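Seryl-tRNA synthetase, cytoplasmic (Candida albicans, PDB 3QO8) catalyses the two-step attachment of serine to tRNA(Ser), first activating the amino acid with ATP to Ser-AMP and then transferring it to the acceptor end of the tRNA. Local coordinates at residues A[45-49]-A[87-91]; A[194-198]-A[325-329]; A[203-209]-A[270-275]. All blocks are in the same frame, centred on the assembly; numbering follows the deposited sequence.

Interaction 1 (A[45-49]-A[87-91]); sequences LRFDL and KKEII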
loop_
_atom_site.group_PDB
_atom_site.type_symbol
_atom_site.label_atom_id
_atom_site.label_comp_id
_atom_site.label_asym_id
_atom_site.label_seq_id
_atom_site.Cartn_x
_atom_site.Cartn_y
_atom_site.Cartn_z
ATOM N N LEU A 45 -8.091 45.530 12.722
ATOM C CA LEU A 45 -9.174 44.845 13.418
ATOM C C LEU A 45 -8.786 44.454 14.845
ATOM O O LEU A 45 -9.592 44.579 15.769
ATOM C CB LEU A 45 -9.630 43.625 12.613
ATOM C CG LEU A 45 -10.397 43.994 11.338
ATOM C CD1 LEU A 45 -10.564 42.803 10.419
ATOM C CD2 LEU A 45 -11.751 44.594 11.697
ATOM N N ARG A 46 -7.554 43.983 15.022
ATOM C CA ARG A 46 -7.054 43.600 16.344
ATOM C C ARG A 46 -7.041 44.802 17.300
ATOM O O ARG A 46 -7.450 44.693 18.465
ATOM C CB ARG A 46 -5.657 42.978 16.236
ATOM C CG ARG A 46 -5.109 42.403 17.539
ATOM C CD ARG A 46 -3.636 42.008 17.407
ATOM N NE ARG A 46 -2.755 43.174 17.326
ATOM C CZ ARG A 46 -1.441 43.115 17.125
ATOM N NH1 ARG A 46 -0.836 41.942 16.979
ATOM N NH2 ARG A 46 -0.729 44.234 17.069
ATOM N N PHE A 47 -6.581 45.951 16.807
ATOM C CA PHE A 47 -6.605 47.170 17.610
ATOM C C PHE A 47 -8.035 47.548 17.968
ATOM O O PHE A 47 -8.323 47.891 19.114
ATOM C CB PHE A 47 -5.932 48.341 16.882
ATOM C CG PHE A 47 -4.439 48.246 16.833
ATOM C CD1 PHE A 47 -3.779 47.168 17.401
ATOM C CD2 PHE A 47 -3.690 49.242 16.226
ATOM C CE1 PHE A 47 -2.397 47.080 17.354
ATOM C CE2 PHE A 47 -2.311 49.163 16.180
ATOM C CZ PHE A 47 -1.662 48.083 16.741
ATOM N N ASP A 48 -8.926 47.491 16.981
ATOM C CA ASP A 48 -10.326 47.847 17.193
ATOM C C ASP A 48 -10.977 46.907 18.216
ATOM O O ASP A 48 -11.717 47.341 19.098
ATOM C CB ASP A 48 -11.089 47.838 15.865
ATOM C CG ASP A 48 -12.367 48.662 15.919
ATOM O OD1 ASP A 48 -12.615 49.319 16.955
ATOM O OD2 ASP A 48 -13.118 48.666 14.921
ATOM N N LEU A 49 -10.684 45.620 18.102
ATOM C CA LEU A 49 -11.149 44.641 19.076
ATOM C C LEU A 49 -10.628 45.011 20.466
ATOM O O LEU A 49 -11.382 45.029 21.440
ATOM C CB LEU A 49 -10.673 43.243 18.680
ATOM C CG LEU A 49 -11.154 42.054 19.510
ATOM C CD1 LEU A 49 -12.669 42.018 19.566
ATOM C CD2 LEU A 49 -10.601 40.752 18.937
ATOM N N LYS A 87 -18.490 44.624 18.504
ATOM C CA LYS A 87 -17.455 43.641 18.800
ATOM C C LYS A 87 -17.732 42.321 18.094
ATOM O O LYS A 87 -16.818 41.715 17.529
ATOM C CB LYS A 87 -17.328 43.421 20.308
ATOM C CG LYS A 87 -16.315 42.355 20.704
ATOM C CD LYS A 87 -16.345 42.120 22.210
ATOM C CE LYS A 87 -15.403 41.001 22.617
ATOM N NZ LYS A 87 -15.271 40.927 24.099
ATOM N N LYS A 88 -18.985 41.873 18.128
ATOM C CA LYS A 88 -19.359 40.663 17.405
ATOM C C LYS A 88 -18.925 40.739 15.945
ATOM O O LYS A 88 -18.337 39.797 15.407
ATOM C CB LYS A 88 -20.864 40.417 17.484
ATOM C CG LYS A 88 -21.333 39.981 18.855
ATOM C CD LYS A 88 -22.819 39.664 18.863
ATOM C CE LYS A 88 -23.305 39.442 20.287
ATOM N NZ LYS A 88 -24.767 39.116 20.329
ATOM N N GLU A 89 -19.219 41.861 15.305
ATOM C CA GLU A 89 -18.874 42.038 13.906
ATOM C C GLU A 89 -17.359 42.016 13.700
ATOM O O GLU A 89 -16.854 41.332 12.811
ATOM C CB GLU A 89 -19.474 43.337 13.373
ATOM C CG GLU A 89 -19.409 43.455 11.864
ATOM C CD GLU A 89 -19.974 42.228 11.176
ATOM O OE1 GLU A 89 -20.900 41.604 11.741
ATOM O OE2 GLU A 89 -19.484 41.880 10.081
ATOM N N ILE A 90 -16.642 42.771 14.524
ATOM C CA ILE A 90 -15.184 42.824 14.453
ATOM C C ILE A 90 -14.582 41.432 14.628
ATOM O O ILE A 90 -13.668 41.052 13.902
ATOM C CB ILE A 90 -14.610 43.779 15.517
ATOM C CG1 ILE A 90 -15.063 45.212 15.240
ATOM C CG2 ILE A 90 -13.094 43.706 15.554
ATOM C CD1 ILE A 90 -14.760 46.175 16.366
ATOM N N ILE A 91 -15.109 40.668 15.584
ATOM C CA ILE A 91 -14.618 39.316 15.841
ATOM C C ILE A 91 -14.737 38.447 14.591
ATOM O O ILE A 91 -13.841 37.656 14.271
ATOM C CB ILE A 91 -15.365 38.663 17.021
ATOM C CG1 ILE A 91 -14.857 39.246 18.338
ATOM C CG2 ILE A 91 -15.182 37.152 17.009
ATOM C CD1 ILE A 91 -15.709 38.892 19.525
#
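Leu45 meets Ile90 in two ways: its carbonyl O lies 3.6 Å from Ile90 CG2, and its methyl CD2 reaches the same CG2 more loosely, at 4.2 Å, as the two side chains run antiparallel past one another. That carbonyl O also accepts the helical bond from Leu49 N, so the methyl rests against an oxygen already engaged in its own helix. One turn on, Asp48 points toward the partner helix. With CG anti to the backbone N (chi1 -159°), its carboxylate crosses the Ile90 side chain at about a right angle, and OD2 comes within 3.3 Å of Ile90 CD1; this is van der Waals contact between a carboxylate oxygen and a methyl. Leu49 closes the segment. Its CB touches Ile90 CG2 at 4.0 Å, while CD1 meets both Ile91 CG1, at 3.7 Å, and Lys87 CG, at 3.8 Å. Ile90 thus spans three residues of segment 45-49, CG2 facing Leu45 and Leu49 and CD1 facing Asp48. The Lys87 chain runs on extended to Asn53, which NZ hydrogen-bonds. The segments belong to helices 30-65 and 74-107, the antiparallel coiled-coil arm characteristic of the tRNA-binding N-terminal domain of seryl-tRNA synthetases; the axes of segments 45-49 and 87-91 pass 9.8 Å apart at 153°, and Ile90 also packs on His52 of helix 30-65.

Interaction 2 (A[194-198]-A[325-329]); sequences YGLSF and EFYQS. With SSA (5'-O-(N-(L-seryl)-sulfamoyl)adenosine), chain D.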
loop_
_atom_site.group_PDB
_atom_site.type_symbol
_atom_site.label_atom_id
_atom_site.label_comp_id
_atom_site.label_asym_id
_atom_site.label_seq_id
_atom_site.Cartn_x
_atom_site.Cartn_y
_atom_site.Cartn_z
ATOM N N TYR A 194 19.437 -3.699 1.508
ATOM C CA TYR A 194 20.752 -3.070 1.377
ATOM C C TYR A 194 20.655 -1.588 1.755
ATOM O O TYR A 194 21.454 -1.084 2.552
ATOM C CB TYR A 194 21.335 -3.267 -0.031
ATOM C CG TYR A 194 22.633 -2.512 -0.237
ATOM C CD1 TYR A 194 23.649 -2.574 0.716
ATOM C CD2 TYR A 194 22.821 -1.707 -1.357
ATOM C CE1 TYR A 194 24.830 -1.876 0.549
ATOM C CE2 TYR A 194 24.005 -1.004 -1.539
ATOM C CZ TYR A 194 25.005 -1.097 -0.580
ATOM O OH TYR A 194 26.182 -0.405 -0.744
ATOM N N GLY A 195 19.648 -0.908 1.219
ATOM C CA GLY A 195 19.418 0.494 1.528
ATOM C C GLY A 195 19.246 0.773 3.013
ATOM O O GLY A 195 19.819 1.740 3.538
ATOM N N LEU A 196 18.449 -0.051 3.698
ATOM C CA LEU A 196 18.270 0.101 5.146
ATOM C C LEU A 196 19.577 -0.141 5.890
ATOM O O LEU A 196 19.933 0.599 6.808
ATOM C CB LEU A 196 17.192 -0.860 5.672
ATOM C CG LEU A 196 15.762 -0.504 5.275
ATOM C CD1 LEU A 196 14.774 -1.611 5.674
ATOM C CD2 LEU A 196 15.364 0.821 5.923
ATOM N N SER A 197 20.294 -1.186 5.489
ATOM C CA SER A 197 21.542 -1.548 6.156
ATOM C C SER A 197 22.571 -0.455 5.937
ATOM O O SER A 197 23.291 -0.054 6.867
ATOM C CB SER A 197 22.072 -2.876 5.613
ATOM O OG SER A 197 23.269 -3.247 6.269
ATOM N N PHE A 198 22.618 0.034 4.698
ATOM C CA PHE A 198 23.540 1.095 4.294
ATOM C C PHE A 198 23.335 2.351 5.141
ATOM O O PHE A 198 24.288 2.905 5.686
ATOM C CB PHE A 198 23.322 1.409 2.809
ATOM C CG PHE A 198 24.229 2.484 2.260
ATOM C CD1 PHE A 198 25.493 2.167 1.765
ATOM C CD2 PHE A 198 23.800 3.798 2.198
ATOM C CE1 PHE A 198 26.323 3.156 1.246
ATOM C CE2 PHE A 198 24.625 4.802 1.673
ATOM C CZ PHE A 198 25.886 4.473 1.189
ATOM N N GLU A 325 27.383 7.836 -2.726
ATOM C CA GLU A 325 28.113 6.667 -2.263
ATOM C C GLU A 325 27.310 5.397 -2.534
ATOM O O GLU A 325 27.851 4.382 -2.981
ATOM C CB GLU A 325 28.451 6.794 -0.775
ATOM C CG GLU A 325 29.274 5.640 -0.239
ATOM C CD GLU A 325 29.488 5.704 1.280
ATOM O OE1 GLU A 325 29.113 6.722 1.907
ATOM O OE2 GLU A 325 30.022 4.722 1.839
ATOM N N PHE A 326 26.009 5.450 -2.272
ATOM C CA PHE A 326 25.136 4.316 -2.556
ATOM C C PHE A 326 25.207 3.904 -4.040
ATOM O O PHE A 326 25.392 2.721 -4.348
ATOM C CB PHE A 326 23.693 4.644 -2.137
ATOM C CG PHE A 326 22.718 3.489 -2.305
ATOM C CD1 PHE A 326 22.620 2.492 -1.347
ATOM C CD2 PHE A 326 21.902 3.414 -3.429
ATOM C CE1 PHE A 326 21.719 1.441 -1.496
ATOM C CE2 PHE A 326 21.007 2.363 -3.593
ATOM C CZ PHE A 326 20.918 1.371 -2.628
ATOM N N TYR A 327 25.067 4.861 -4.963
ATOM C CA TYR A 327 25.116 4.510 -6.390
ATOM C C TYR A 327 26.505 4.095 -6.847
ATOM O O TYR A 327 26.661 3.221 -7.711
ATOM C CB TYR A 327 24.479 5.598 -7.277
ATOM C CG TYR A 327 23.012 5.593 -6.977
ATOM C CD1 TYR A 327 22.187 4.640 -7.543
ATOM C CD2 TYR A 327 22.472 6.460 -6.040
ATOM C CE1 TYR A 327 20.841 4.573 -7.215
ATOM C CE2 TYR A 327 21.122 6.400 -5.706
ATOM C CZ TYR A 327 20.320 5.454 -6.296
ATOM O OH TYR A 327 18.980 5.374 -5.956
ATOM N N GLN A 328 27.524 4.693 -6.245
ATOM C CA GLN A 328 28.882 4.256 -6.540
ATOM C C GLN A 328 29.054 2.793 -6.153
ATOM O O GLN A 328 29.704 2.023 -6.868
ATOM C CB GLN A 328 29.900 5.115 -5.800
ATOM C CG GLN A 328 29.986 6.509 -6.350
ATOM C CD GLN A 328 31.082 7.300 -5.696
ATOM O OE1 GLN A 328 32.021 6.728 -5.147
ATOM N NE2 GLN A 328 30.975 8.625 -5.748
ATOM N N SER A 329 28.451 2.414 -5.031
ATOM C CA SER A 329 28.569 1.050 -4.513
ATOM C C SER A 329 27.868 0.044 -5.428
ATOM O O SER A 329 28.186 -1.145 -5.426
ATOM C CB SER A 329 28.014 0.963 -3.085
ATOM O OG SER A 329 26.613 0.756 -3.083
HETATM N N10 SSA D . 36.678 -0.196 -6.930
HETATM C CA SSA D . 36.200 -1.551 -7.136
HETATM C CB SSA D . 35.605 -2.067 -5.829
HETATM O OG SSA D . 35.054 -3.375 -6.020
HETATM C C9 SSA D . 35.158 -1.559 -8.221
HETATM O O9 SSA D . 34.655 -2.607 -8.592
HETATM N N8 SSA D . 34.821 -0.375 -8.733
HETATM S S1 SSA D . 33.600 -0.231 -9.767
HETATM O O1S SSA D . 33.269 1.159 -9.903
HETATM O O2S SSA D . 33.976 -0.784 -11.042
HETATM O "O5'" SSA D . 32.392 -1.016 -9.223
HETATM C "C5'" SSA D . 31.521 -0.463 -8.240
HETATM C "C4'" SSA D . 30.718 -1.604 -7.625
HETATM O "O4'" SSA D . 29.723 -2.082 -8.535
HETATM C "C3'" SSA D . 31.601 -2.799 -7.304
HETATM O "O3'" SSA D . 31.988 -2.795 -5.927
HETATM C "C2'" SSA D . 30.742 -4.007 -7.604
HETATM O "O2'" SSA D . 30.091 -4.450 -6.417
HETATM C "C1'" SSA D . 29.692 -3.512 -8.580
HETATM N N9 SSA D . 30.073 -4.016 -9.920
HETATM C C8 SSA D . 30.634 -3.316 -10.923
HETATM N N7 SSA D . 30.835 -4.154 -11.969
HETATM C C5 SSA D . 30.399 -5.381 -11.609
HETATM C C6 SSA D . 30.343 -6.612 -12.250
HETATM N N6 SSA D . 30.794 -6.763 -13.523
HETATM N N1 SSA D . 29.834 -7.672 -11.581
HETATM C C2 SSA D . 29.379 -7.548 -10.326
HETATM N N3 SSA D . 29.418 -6.372 -9.687
HETATM C C4 SSA D . 29.926 -5.282 -10.310
#
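Phe326, Phe198 and Tyr194 form an aromatic cluster where helix 183-200 packs on helix 312-329 of the class II catalytic core. Phe326 touches both of the other rings. Its edge is turned to the face of Phe198 in a T-shaped stack, centroids 5.4 Å apart and planes at 76°, and its CB adds a CH-pi contact over the same ring. Phe198, with CG anti to the backbone N, reaches across so that CZ also approaches the backbone N of Phe326 at 3.6 Å and the carboxylate of Glu325, whose OE1 is salt-bridged to Lys202. The Tyr194 and Phe326 rings are tilted by only 23° but offset so far that little of one lies over the other; Phe326 CE1 comes to 3.3 Å from Tyr194 CD2. The axes of segments 194-198 and 325-329 approach to 11.8 Å. Beside Ser329 lies a second seryl-sulfamoyl adenosine, distinct from the one among the serine- and ATP-binding residues; its C5' is 3.4 Å from Gln328 O and its C4' 3.4 Å from Ser329 O. Tyr194 ties the cluster to that edge: Ser329 OG, near the tyrosine ring plane, is hydrogen-bonded to Tyr194 OH at 2.6 Å and donates to Phe326 O, also at 2.6 Å.

Interaction 3 (A[203-209]-A[270-275]); sequences GYVPLQA and RYAGYS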
loop_
_atom_site.group_PDB
_atom_site.type_symbol
_atom_site.label_atom_id
_atom_site.label_comp_id
_atom_site.label_asym_id
_atom_site.label_seq_id
_atom_site.Cartn_x
_atom_site.Cartn_y
_atom_site.Cartn_z
ATOM N N GLY A 203 24.151 5.705 10.935
ATOM C CA GLY A 203 23.466 6.290 12.076
ATOM C C GLY A 203 22.015 6.675 11.846
ATOM O O GLY A 203 21.400 7.282 12.720
ATOM N N TYR A 204 21.462 6.329 10.682
ATOM C CA TYR A 204 20.048 6.570 10.418
ATOM C C TYR A 204 19.217 5.538 11.161
ATOM O O TYR A 204 19.604 4.376 11.276
ATOM C CB TYR A 204 19.730 6.450 8.926
ATOM C CG TYR A 204 20.214 7.587 8.059
ATOM C CD1 TYR A 204 19.317 8.369 7.336
ATOM C CD2 TYR A 204 21.571 7.864 7.932
ATOM C CE1 TYR A 204 19.766 9.417 6.511
ATOM C CE2 TYR A 204 22.022 8.906 7.124
ATOM C CZ TYR A 204 21.118 9.677 6.418
ATOM O OH TYR A 204 21.582 10.708 5.612
ATOM N N VAL A 205 18.066 5.966 11.655
ATOM C CA VAL A 205 17.133 5.069 12.322
ATOM C C VAL A 205 16.117 4.526 11.310
ATOM O O VAL A 205 15.378 5.296 10.707
ATOM C CB VAL A 205 16.398 5.831 13.435
ATOM C CG1 VAL A 205 15.299 4.969 14.064
ATOM C CG2 VAL A 205 17.402 6.316 14.481
ATOM N N PRO A 206 16.080 3.197 11.121
ATOM C CA PRO A 206 15.084 2.630 10.205
ATOM C C PRO A 206 13.685 2.962 10.671
ATOM O O PRO A 206 13.355 2.814 11.856
ATOM C CB PRO A 206 15.336 1.123 10.294
ATOM C CG PRO A 206 16.793 1.019 10.699
ATOM C CD PRO A 206 16.994 2.169 11.653
ATOM N N LEU A 207 12.855 3.421 9.749
ATOM C CA LEU A 207 11.509 3.808 10.143
ATOM C C LEU A 207 10.552 3.434 9.033
ATOM O O LEU A 207 10.595 4.042 7.967
ATOM C CB LEU A 207 11.471 5.315 10.397
ATOM C CG LEU A 207 10.208 5.913 11.003
ATOM C CD1 LEU A 207 9.931 5.282 12.363
ATOM C CD2 LEU A 207 10.344 7.420 11.117
ATOM N N GLN A 208 9.699 2.437 9.267
ATOM C CA GLN A 208 8.699 2.074 8.268
ATOM C C GLN A 208 7.424 2.844 8.504
ATOM O O GLN A 208 6.788 2.717 9.552
ATOM C CB GLN A 208 8.400 0.578 8.256
ATOM C CG GLN A 208 7.381 0.185 7.156
ATOM C CD GLN A 208 7.193 -1.322 7.066
ATOM O OE1 GLN A 208 8.114 -2.075 7.347
ATOM N NE2 GLN A 208 6.002 -1.761 6.688
ATOM N N ALA A 209 7.054 3.648 7.520
ATOM C CA ALA A 209 5.938 4.568 7.670
ATOM C C ALA A 209 4.647 3.937 7.185
ATOM O O ALA A 209 4.660 3.125 6.257
ATOM C CB ALA A 209 6.232 5.869 6.865
ATOM N N ARG A 270 18.224 11.519 12.140
ATOM C CA ARG A 270 18.240 11.009 10.776
ATOM C C ARG A 270 17.423 9.724 10.656
ATOM O O ARG A 270 17.676 8.764 11.381
ATOM C CB ARG A 270 19.683 10.748 10.351
ATOM C CG ARG A 270 20.608 11.990 10.477
ATOM C CD ARG A 270 21.968 11.718 9.843
ATOM N NE ARG A 270 22.803 12.920 9.740
ATOM C CZ ARG A 270 23.907 13.128 10.449
ATOM N NH1 ARG A 270 24.318 12.208 11.312
ATOM N NH2 ARG A 270 24.614 14.245 10.280
ATOM N N TYR A 271 16.450 9.712 9.748
ATOM C CA TYR A 271 15.617 8.527 9.525
ATOM C C TYR A 271 15.868 7.903 8.146
ATOM O O TYR A 271 15.935 8.604 7.137
ATOM C CB TYR A 271 14.136 8.861 9.657
ATOM C CG TYR A 271 13.754 9.259 11.060
ATOM C CD1 TYR A 271 13.823 8.337 12.103
ATOM C CD2 TYR A 271 13.357 10.551 11.351
ATOM C CE1 TYR A 271 13.488 8.703 13.420
ATOM C CE2 TYR A 271 13.021 10.922 12.648
ATOM C CZ TYR A 271 13.086 9.992 13.674
ATOM O OH TYR A 271 12.757 10.371 14.957
ATOM N N ALA A 272 16.025 6.585 8.137
ATOM C CA ALA A 272 16.014 5.797 6.921
ATOM C C ALA A 272 14.576 5.324 6.731
ATOM O O ALA A 272 14.168 4.281 7.268
ATOM C CB ALA A 272 16.965 4.624 7.058
ATOM N N GLY A 273 13.799 6.110 5.990
ATOM C CA GLY A 273 12.386 5.833 5.816
ATOM C C GLY A 273 12.169 4.737 4.799
ATOM O O GLY A 273 12.876 4.669 3.811
ATOM N N TYR A 274 11.198 3.869 5.046
ATOM C CA TYR A 274 10.831 2.861 4.060
ATOM C C TYR A 274 9.320 2.777 3.955
ATOM O O TYR A 274 8.616 2.701 4.974
ATOM C CB TYR A 274 11.403 1.477 4.416
ATOM C CG TYR A 274 10.706 0.376 3.645
ATOM C CD1 TYR A 274 10.753 0.348 2.250
ATOM C CD2 TYR A 274 9.959 -0.594 4.289
ATOM C CE1 TYR A 274 10.098 -0.621 1.527
ATOM C CE2 TYR A 274 9.303 -1.597 3.558
ATOM C CZ TYR A 274 9.376 -1.596 2.178
ATOM O OH TYR A 274 8.737 -2.561 1.425
ATOM N N SER A 275 8.816 2.796 2.727
ATOM C CA SER A 275 7.391 2.600 2.519
ATOM C C SER A 275 7.173 2.286 1.059
ATOM O O SER A 275 8.047 2.541 0.227
ATOM C CB SER A 275 6.621 3.877 2.869
ATOM O OG SER A 275 6.837 4.883 1.869
HETATM O O HOH W 1 19.346 9.696 13.868
#
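Tyr204 lays its ring against Arg270 where strand 205-208 joins strand 269-278 in parallel pairing, part of the mixed sheet at the heart of the class II synthetase core. From the tyrosine CB outward, CB touches Ala272 CB at 3.8 Å; CG lies beneath Arg270 CB, which sits over the centre of the ring in a CH-pi contact, 3.9 Å from the centroid. CD1, at the ring edge, meets Tyr271 O at 3.4 Å, while CE2 and CZ run under Arg270 CD. The hydroxyl ends in a weak hydrogen bond to Gln303. Chi1 of -73° sets CG beside the backbone N and carries the ring along this path. Beyond the ring, the arginine's extended chain takes NE to a salt bridge with Glu315. Just before Tyr204, Gly203 has positive phi and completes the Schellman motif that ends the preceding helix.

Five backbone hydrogen bonds alternate between the strands, beginning with the nearly straight one from Val205 N to Arg270 O (171°). Val205, Leu207 and Tyr271 share one face of the sheet: Leu207 CD2 stands over the Tyr271 ring, offset toward its rim, and the tyrosine hydroxyl bonds His255. On the other face the Gln208 chain runs alongside Tyr274, amide and ring planes 79° apart. Leu207 and Gln208 also pair with an antiparallel strand of the second subunit, where Gln208 NE2 bonds Glu299 of that subunit, so the sheet continues across the dimer interface. Past the last bridge, Gln208 with Tyr274, Ala209 N donates to Tyr274 O at 3.1 Å. Back at that bridge, Gln208 OE1 reaches the edge of the Tyr274 ring, 3.9 Å from CD2.

Overall arrangement
Interaction 1 closes first along the chain, on the N-terminal arm, and stands apart: its centre is about 58 Å from that of interaction 2 and about 48 Å from that of interaction 3. The other two belong to the catalytic body, centres about 14 Å apart, with interaction 3 nested inside the loop that interaction 2 closes. Helix 183-200 leads directly into strand 205-208, and Leu196 CD2 packs 3.9 Å from Ala272 O, joining helix layer to sheet. Both also touch the second subunit. The separation mirrors the two-domain design: an arm for binding tRNA, which lies across the dimer, and a core that activates serine.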